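Local structure of RsfP (4GLJ) at residues Leu102-Lys107 with Thr221-Trp226; Asp110-Asp115 with Gln164-Ala169; Gln116-Thr121 with Lys168-Cys173. The protein probably catalyses the phosphate-dependent cleavage of 5'-methylthioadenosine to adenine and 5-methylthioribose 1-phosphate, and binds the dye rhodamine B. All blocks are in the same frame, centred on the assembly; numbering follows the deposited sequence.

Contact 1 (Leu102-Lys107 with Thr221-Trp226); sequences LQETLK and TDFDCW. With RHB (N-[9-(2-carboxyphenyl)-6-(diethylamino)-3H-xanthen-3-ylidene]-N-ethylethanaminium), chain C.
The indole of Trp226 carries the backbone of Leu102 on one face, where Leu102 O lies 3.3 Å above the ring plane, offset toward the rim, while Glu104 N sits at the edge of the same ring. Gln103 O lies at the edge of Phe223, in the ring plane and 3.4 Å from Phe223 CE2, whereas Leu106 O comes in obliquely to the same CE2 at 3.1 Å. Lys107 CG lies 3.9 Å from Phe223 CZ, the two side chains running alongside each other. The bond from Leu106 N to Gln103 O closes the type I turn Gln103-Leu106, and just beyond it the Lys107 chain, bent at its last torsion, adds a bond from NZ to Glu104 O (2.6 Å). Both segments follow parallel strands of the phosphorylase-superfamily sheet, and Thr221-Cys225 line the rhodamine B pocket; in relatives, aspartates of this second loop hold the adenine, consistent with the dye occupying the purine side of the site. Asp222 OD1 accepts from Phe223 N at 2.7 Å, met from above the carboxylate plane. Asp222 OD2 stands 2.8 Å from O3 of the dye, although a clash of Asp222 CB with dye O2 makes the local placement doubtful. An alanine in place of Asp222 would probably leave Phe223 N without its side-chain acceptor. Trp226 NE1 bonds to Ser101 O, and Arg189 of helix 182-190 makes a cation-pi contact with the indole.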
# COMPACT_ATOMS: atom_id res chain seq x y z
N LEU A 102 -9.11 6.32 18.19
CA LEU A 102 -8.18 7.44 17.92
C LEU A 102 -8.68 8.76 18.50
O LEU A 102 -8.08 9.81 18.28
CB LEU A 102 -8.03 7.60 16.38
CG LEU A 102 -7.43 6.39 15.62
CD1 LEU A 102 -7.62 6.50 14.12
CD2 LEU A 102 -5.94 6.24 16.00
N GLN A 103 -9.72 8.75 19.33
CA GLN A 103 -10.35 10.00 19.76
C GLN A 103 -10.66 9.85 21.26
O GLN A 103 -11.20 8.81 21.73
CB GLN A 103 -11.66 10.26 18.97
CG GLN A 103 -11.54 10.44 17.46
CD GLN A 103 -10.65 11.64 17.10
OE1 GLN A 103 -10.58 12.58 17.89
NE2 GLN A 103 -9.93 11.59 15.96
N GLU A 104 -10.31 10.89 22.01
CA GLU A 104 -10.60 10.94 23.47
C GLU A 104 -12.00 10.54 23.91
O GLU A 104 -12.23 9.87 24.93
CB GLU A 104 -10.29 12.33 24.00
CG GLU A 104 -10.22 12.29 25.50
CD GLU A 104 -9.27 11.19 26.02
OE1 GLU A 104 -8.10 11.11 25.53
OE2 GLU A 104 -9.71 10.42 26.92
N THR A 105 -12.98 11.00 23.15
CA THR A 105 -14.37 10.76 23.51
C THR A 105 -14.87 9.36 23.14
O THR A 105 -15.96 8.99 23.55
CB THR A 105 -15.25 11.74 22.77
OG1 THR A 105 -14.86 11.68 21.40
CG2 THR A 105 -15.03 13.16 23.35
N LEU A 106 -14.11 8.59 22.34
CA LEU A 106 -14.47 7.18 22.09
C LEU A 106 -13.67 6.29 23.04
O LEU A 106 -12.44 6.05 22.83
CB LEU A 106 -14.21 6.77 20.64
CG LEU A 106 -14.76 7.79 19.64
CD1 LEU A 106 -14.32 7.44 18.23
CD2 LEU A 106 -16.26 7.82 19.70
N LYS A 107 -14.35 5.81 24.08
CA LYS A 107 -13.69 5.08 25.18
C LYS A 107 -13.85 3.55 25.10
O LYS A 107 -14.84 3.04 24.50
CB LYS A 107 -14.27 5.56 26.56
CG LYS A 107 -13.74 6.93 26.90
CD LYS A 107 -14.72 7.69 27.77
CE LYS A 107 -14.10 8.97 28.29
NZ LYS A 107 -13.45 9.84 27.26
N THR A 221 -12.00 -1.37 21.99
CA THR A 221 -11.32 -2.23 22.95
C THR A 221 -10.20 -1.51 23.66
O THR A 221 -9.73 -1.96 24.73
CB THR A 221 -10.79 -3.53 22.34
OG1 THR A 221 -10.05 -3.22 21.15
CG2 THR A 221 -11.94 -4.49 22.02
N ASP A 222 -9.79 -0.38 23.14
CA ASP A 222 -8.81 0.41 23.87
C ASP A 222 -8.44 1.63 23.01
O ASP A 222 -8.91 1.77 21.90
CB ASP A 222 -7.57 -0.43 24.30
CG ASP A 222 -6.78 0.20 25.51
OD1 ASP A 222 -7.13 1.33 25.94
OD2 ASP A 222 -5.80 -0.43 26.01
N PHE A 223 -7.69 2.54 23.58
CA PHE A 223 -7.13 3.60 22.79
C PHE A 223 -6.11 2.83 21.96
O PHE A 223 -5.61 1.77 22.40
CB PHE A 223 -6.70 4.78 23.67
CG PHE A 223 -7.86 5.49 24.35
CD1 PHE A 223 -8.07 5.35 25.76
CD2 PHE A 223 -8.77 6.29 23.59
CE1 PHE A 223 -9.16 5.99 26.37
CE2 PHE A 223 -9.84 6.93 24.21
CZ PHE A 223 -10.03 6.80 25.59
N ASP A 224 -5.84 3.34 20.78
CA ASP A 224 -4.74 2.86 20.01
C ASP A 224 -3.63 3.31 20.95
O ASP A 224 -3.89 3.87 22.02
CB ASP A 224 -4.76 3.44 18.60
CG ASP A 224 -3.95 2.62 17.66
OD1 ASP A 224 -3.71 1.40 17.86
OD2 ASP A 224 -3.38 3.22 16.74
N CYS A 225 -2.40 3.00 20.54
CA CYS A 225 -1.13 3.37 21.19
C CYS A 225 -0.85 4.87 21.47
O CYS A 225 0.09 5.18 22.20
CB CYS A 225 -0.03 2.82 20.28
SG CYS A 225 0.12 3.70 18.70
N TRP A 226 -1.63 5.79 20.87
CA TRP A 226 -1.48 7.23 21.13
C TRP A 226 -1.69 7.58 22.60
O TRP A 226 -1.65 8.74 22.99
CB TRP A 226 -2.28 8.06 20.12
CG TRP A 226 -3.76 8.14 20.42
CD1 TRP A 226 -4.73 7.16 20.21
CD2 TRP A 226 -4.50 9.28 21.00
NE1 TRP A 226 -5.97 7.59 20.62
CE2 TRP A 226 -5.90 8.85 21.10
CE3 TRP A 226 -4.15 10.55 21.45
CZ2 TRP A 226 -6.89 9.67 21.62
CZ3 TRP A 226 -5.15 11.38 21.96
CH2 TRP A 226 -6.49 10.95 22.04
O2 RHB C . -6.10 -2.16 23.44
C26 RHB C . -6.26 -3.19 24.12
C19 RHB C . -6.50 -4.46 23.35
C14 RHB C . -6.24 -4.44 22.00
C15 RHB C . -6.45 -5.59 21.24
C16 RHB C . -6.96 -6.75 21.82
C17 RHB C . -7.24 -6.77 23.18
C18 RHB C . -7.02 -5.62 23.92
C9 RHB C . -5.66 -3.25 21.35
C8 RHB C . -4.61 -2.47 22.03
C13 RHB C . -4.24 -2.86 23.31
C12 RHB C . -3.27 -2.15 24.00
C11 RHB C . -2.67 -1.04 23.42
N1 RHB C . -1.69 -0.38 24.21
C35 RHB C . -0.61 -1.32 24.61
C36 RHB C . -0.73 -1.73 26.06
C22 RHB C . -1.08 0.80 23.55
C23 RHB C . 0.42 0.83 23.79
C10 RHB C . -3.05 -0.64 22.12
C7 RHB C . -4.03 -1.36 21.40
O1 RHB C . -4.45 -0.99 20.11
C1 RHB C . -5.43 -1.70 19.40
C2 RHB C . -6.05 -2.83 19.98
C6 RHB C . -5.83 -1.34 18.11
C5 RHB C . -6.83 -2.12 17.49
C4 RHB C . -7.43 -3.21 18.07
C3 RHB C . -7.03 -3.58 19.34
N2 RHB C . -7.22 -1.86 16.19
C24 RHB C . -5.96 -1.41 15.63
C25 RHB C . -5.77 -2.18 14.35
C33 RHB C . -7.38 -3.16 15.54
C34 RHB C . -8.56 -3.92 16.11
O3 RHB C . -6.26 -3.16 25.39

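Contact 2 (Asp110-Asp115 with Gln164-Ala169); sequences DMVIPD and QCHAKA
Met111-Pro114 and Cys165-Ala167 are neighbouring parallel strands, joined through helix 145-157 in a beta-alpha-beta crossover, with axes 4.5 Å apart at 14°. Backbone bonds alternate from Met111 N to Gln164 O, from His166 N to Met111 O and from Ile113 N to His166 O, the last at 2.8 Å. Lys168 N reaches Ile113 O by a weak bond only. Lys168, with its positive phi, turns the second chain at this point, and pairing resumes where Asp115 N donates to Ala169 O at 2.8 Å.

At the start of the strands the carboxylate of Asp110 clasps the other segment with both oxygens. Gln164 N donates to Asp110 OD1 at 2.9 Å, and His166 NE2 donates to Asp110 OD2, also at 2.9 Å and nearly straight (163°). The acceptor lies close to the imidazole plane, whereas both N-H groups come in from well above the carboxylate plane. His166 CG is anti to its own carbonyl carbon (chi1 -49°), which starts the ring toward the Asp110 end of the pair. Since Lys107 N also donates to Asp110 OD2, this oxygen is held by two N-H groups, and its charge would probably polarise the imidazole. A water links OD2, weakly, to Gln164 NE2.

Val112 and His166 share one face of the sheet, and there Val112 CG1 presses tightly on Ala169 CB at 3.5 Å. On the other, Ile113 CG1 lies 3.7 Å from Cys165 SG. That second face is covered by helix 145-157, through Tyr155, Ala148 and Ile152, and by helix 237-263 over Met111; the loop residue Leu106 packs on Val112 and His166, and strand 213-221 flanks Met111-Pro114 on the side away from Cys165-Ala167.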
# COMPACT_ATOMS: atom_id res chain seq x y z
N ASP A 110 -17.15 1.47 24.66
CA ASP A 110 -18.11 2.15 23.81
C ASP A 110 -18.26 1.33 22.53
O ASP A 110 -17.34 0.52 22.13
CB ASP A 110 -17.65 3.53 23.41
CG ASP A 110 -17.76 4.56 24.54
OD1 ASP A 110 -18.33 4.26 25.64
OD2 ASP A 110 -17.20 5.68 24.30
N MET A 111 -19.39 1.55 21.86
CA MET A 111 -19.52 1.12 20.45
C MET A 111 -19.60 2.31 19.54
O MET A 111 -19.95 3.42 19.97
CB MET A 111 -20.71 0.20 20.27
CG MET A 111 -20.76 -0.89 21.36
SD MET A 111 -22.04 -2.11 20.99
CE MET A 111 -22.03 -3.12 22.47
N VAL A 112 -19.25 2.06 18.28
CA VAL A 112 -19.14 3.06 17.28
C VAL A 112 -19.77 2.46 16.02
O VAL A 112 -19.51 1.31 15.62
CB VAL A 112 -17.65 3.45 17.02
CG1 VAL A 112 -17.59 4.50 15.92
CG2 VAL A 112 -17.05 4.07 18.30
N ILE A 113 -20.62 3.25 15.40
CA ILE A 113 -21.22 2.84 14.11
C ILE A 113 -20.66 3.79 13.03
O ILE A 113 -21.18 4.89 12.81
CB ILE A 113 -22.80 2.98 14.11
CG1 ILE A 113 -23.39 2.35 15.38
CG2 ILE A 113 -23.41 2.40 12.82
CD1 ILE A 113 -22.99 0.93 15.55
N PRO A 114 -19.59 3.40 12.40
CA PRO A 114 -18.95 4.38 11.47
C PRO A 114 -19.80 4.59 10.22
O PRO A 114 -20.67 3.74 9.89
CB PRO A 114 -17.62 3.69 11.12
CG PRO A 114 -17.90 2.21 11.33
CD PRO A 114 -18.77 2.20 12.59
N ASP A 115 -19.64 5.75 9.58
CA ASP A 115 -20.31 5.94 8.33
C ASP A 115 -19.26 6.01 7.22
O ASP A 115 -19.62 5.97 6.04
CB ASP A 115 -21.21 7.20 8.37
CG ASP A 115 -20.41 8.49 8.55
OD1 ASP A 115 -19.32 8.50 9.17
OD2 ASP A 115 -20.86 9.53 8.07
N GLN A 164 -21.25 4.13 25.76
CA GLN A 164 -22.26 4.72 24.93
C GLN A 164 -21.98 4.31 23.50
O GLN A 164 -20.97 3.67 23.26
CB GLN A 164 -22.30 6.23 25.08
CG GLN A 164 -21.05 6.96 24.70
CD GLN A 164 -21.16 8.46 25.08
OE1 GLN A 164 -22.15 9.11 24.75
NE2 GLN A 164 -20.15 9.00 25.79
N CYS A 165 -22.86 4.67 22.56
CA CYS A 165 -22.67 4.35 21.17
C CYS A 165 -22.55 5.67 20.40
O CYS A 165 -23.36 6.62 20.63
CB CYS A 165 -23.91 3.57 20.66
SG CYS A 165 -23.73 2.99 18.96
N HIS A 166 -21.59 5.75 19.49
CA HIS A 166 -21.34 6.92 18.69
C HIS A 166 -21.60 6.61 17.26
O HIS A 166 -21.17 5.58 16.78
CB HIS A 166 -19.90 7.36 18.84
CG HIS A 166 -19.43 7.45 20.25
ND1 HIS A 166 -19.35 8.58 20.91
CD2 HIS A 166 -18.98 6.48 21.12
CE1 HIS A 166 -18.89 8.36 22.13
NE2 HIS A 166 -18.67 7.08 22.25
N ALA A 167 -22.29 7.47 16.53
CA ALA A 167 -22.45 7.21 15.08
C ALA A 167 -21.62 8.21 14.29
O ALA A 167 -21.12 9.14 14.88
CB ALA A 167 -23.92 7.32 14.69
N LYS A 168 -21.56 8.09 12.98
CA LYS A 168 -20.91 9.06 12.09
C LYS A 168 -19.39 9.23 12.33
O LYS A 168 -18.89 10.36 12.43
CB LYS A 168 -21.56 10.44 12.10
CG LYS A 168 -23.08 10.46 11.91
CD LYS A 168 -23.57 9.58 10.75
CE LYS A 168 -25.10 9.55 10.63
NZ LYS A 168 -25.71 10.70 11.35
N ALA A 169 -18.70 8.13 12.34
CA ALA A 169 -17.24 8.06 12.54
C ALA A 169 -16.55 7.46 11.30
O ALA A 169 -17.21 6.81 10.44
CB ALA A 169 -16.96 7.16 13.76
O HOH W 1 -18.19 6.95 26.64

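Contact 3 (Gln116-Thr121 with Lys168-Cys173); sequences QMIDMT and KATYVC
Asp119 OD1 is gripped twice by Thr121, the residue whose methyl packs against Cys173: Thr121 OG1 meets its syn lone pair at 2.7 Å, and Thr121 N approaches on the anti side, out of the carboxylate plane, at 3.0 Å. The second bond makes an Asx turn at Asp119-Thr121. Thr121 CG2, anti to its own carbonyl carbon, is 3.7 Å from Cys173 SG. Before the turn the strand pairs in parallel with strand 169-173, their axes crossing at -20°. Tyr171 N donates to Gln116 O, Ile118 N to Tyr171 O and Cys173 N to Ile118 O, while Met120 N takes up Cys173 O at 2.8 Å.

Gln116, Ile118, Thr170 and Val172 face one way. Thr170 turns OG1 to Gln116 CB (3.4 Å) and CG2 to Ile118 CG1 (3.9 Å), splitting its polar and apolar branches between the two neighbours. Another subunit of the trimer covers this face, with its Ala183 packing on Ile118 and Thr170. Met117 packs on helix 200-209, and Tyr171 OH is held at the start of that helix by the backbone N atoms of Thr199 and Asn200, with a phosphate about 4 Å from the side chain.

Buried Asp119 forms a salt bridge through OD2 with Lys205. Gln116 NE2 donates to Ala140 O of its own chain and Gln116 OE1 accepts from Ala183 N of a neighbouring subunit, which ties this strand pair to trimer assembly.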
# COMPACT_ATOMS: atom_id res chain seq x y z
N GLN A 116 -17.95 6.09 7.57
CA GLN A 116 -16.97 6.21 6.49
C GLN A 116 -15.85 5.26 6.80
O GLN A 116 -15.70 4.78 7.94
CB GLN A 116 -16.45 7.67 6.39
CG GLN A 116 -17.40 8.61 5.56
CD GLN A 116 -17.53 8.08 4.10
OE1 GLN A 116 -16.58 7.54 3.57
NE2 GLN A 116 -18.72 8.19 3.49
N MET A 117 -14.97 5.08 5.81
CA MET A 117 -13.86 4.12 5.95
C MET A 117 -12.73 4.61 5.09
O MET A 117 -12.97 5.32 4.07
CB MET A 117 -14.25 2.77 5.38
CG MET A 117 -15.29 2.05 6.19
SD MET A 117 -15.71 0.54 5.36
CE MET A 117 -14.62 -0.63 6.15
N ILE A 118 -11.50 4.30 5.49
CA ILE A 118 -10.35 4.62 4.62
C ILE A 118 -9.56 3.30 4.54
O ILE A 118 -9.25 2.72 5.56
CB ILE A 118 -9.47 5.71 5.26
CG1 ILE A 118 -10.28 7.08 5.34
CG2 ILE A 118 -8.16 5.73 4.46
CD1 ILE A 118 -9.59 8.26 6.00
N ASP A 119 -9.30 2.81 3.31
CA ASP A 119 -8.63 1.54 3.13
C ASP A 119 -7.13 1.74 3.02
O ASP A 119 -6.63 2.14 1.98
CB ASP A 119 -9.14 0.84 1.88
CG ASP A 119 -8.59 -0.58 1.75
OD1 ASP A 119 -7.84 -1.04 2.63
OD2 ASP A 119 -8.94 -1.24 0.74
N MET A 120 -6.43 1.51 4.13
CA MET A 120 -4.95 1.52 4.12
C MET A 120 -4.31 0.14 3.97
O MET A 120 -3.09 0.03 4.08
CB MET A 120 -4.43 2.10 5.45
CG MET A 120 -4.88 3.56 5.62
SD MET A 120 -4.42 4.67 4.27
CE MET A 120 -2.66 4.51 4.15
N THR A 121 -5.10 -0.91 3.77
CA THR A 121 -4.56 -2.26 3.62
C THR A 121 -3.72 -2.32 2.35
O THR A 121 -3.88 -1.46 1.48
CB THR A 121 -5.62 -3.37 3.55
OG1 THR A 121 -6.38 -3.32 2.33
CG2 THR A 121 -6.57 -3.32 4.85
N LYS A 168 -21.56 8.09 12.98
CA LYS A 168 -20.91 9.06 12.09
C LYS A 168 -19.39 9.23 12.33
O LYS A 168 -18.89 10.36 12.43
CB LYS A 168 -21.56 10.44 12.10
CG LYS A 168 -23.08 10.46 11.91
CD LYS A 168 -23.57 9.58 10.75
CE LYS A 168 -25.10 9.55 10.63
NZ LYS A 168 -25.71 10.70 11.35
N ALA A 169 -18.70 8.13 12.34
CA ALA A 169 -17.24 8.06 12.54
C ALA A 169 -16.55 7.46 11.30
O ALA A 169 -17.21 6.81 10.44
CB ALA A 169 -16.96 7.16 13.76
N THR A 170 -15.25 7.73 11.18
CA THR A 170 -14.44 7.16 10.10
C THR A 170 -13.53 6.05 10.61
O THR A 170 -12.77 6.29 11.56
CB THR A 170 -13.59 8.25 9.43
OG1 THR A 170 -14.49 9.14 8.79
CG2 THR A 170 -12.69 7.61 8.36
N TYR A 171 -13.63 4.84 10.00
CA TYR A 171 -12.83 3.64 10.35
C TYR A 171 -11.65 3.59 9.41
O TYR A 171 -11.82 3.52 8.20
CB TYR A 171 -13.70 2.38 10.13
CG TYR A 171 -13.11 0.98 10.35
CD1 TYR A 171 -12.10 0.42 9.49
CD2 TYR A 171 -13.63 0.14 11.35
CE1 TYR A 171 -11.62 -0.92 9.67
CE2 TYR A 171 -13.15 -1.20 11.50
CZ TYR A 171 -12.15 -1.70 10.67
OH TYR A 171 -11.78 -3.05 10.89
N VAL A 172 -10.42 3.59 9.96
CA VAL A 172 -9.28 3.41 9.05
C VAL A 172 -8.87 1.94 9.21
O VAL A 172 -8.68 1.46 10.32
CB VAL A 172 -8.11 4.40 9.34
CG1 VAL A 172 -7.63 4.26 10.77
CG2 VAL A 172 -6.91 4.04 8.43
N CYS A 173 -8.67 1.25 8.07
CA CYS A 173 -8.34 -0.16 8.09
C CYS A 173 -6.89 -0.27 7.70
O CYS A 173 -6.54 0.12 6.61
CB CYS A 173 -9.15 -0.91 7.06
SG CYS A 173 -9.12 -2.73 7.42

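Overall arrangement
The first segments of contacts 1, 2 and 3 follow one another along the chain, and the second segments come later, in the order contact 2, contact 3, contact 1. Contacts 2 and 3 lie about 13 Å apart between centres and share strand 111-119 and residues Lys168 and Ala169, forming two successive parts of one parallel pairing. Contact 1 joins the loops that follow strands 92-101 and 213-221 of the same sheet, its centre about 13 Å from contact 2 and 15 Å from contact 3. Leu106 packs on His166, and Leu102 on Val172. The dye-lining loop and the strand pair at the subunit interface thus lie close together, on the same side of the chain's centre.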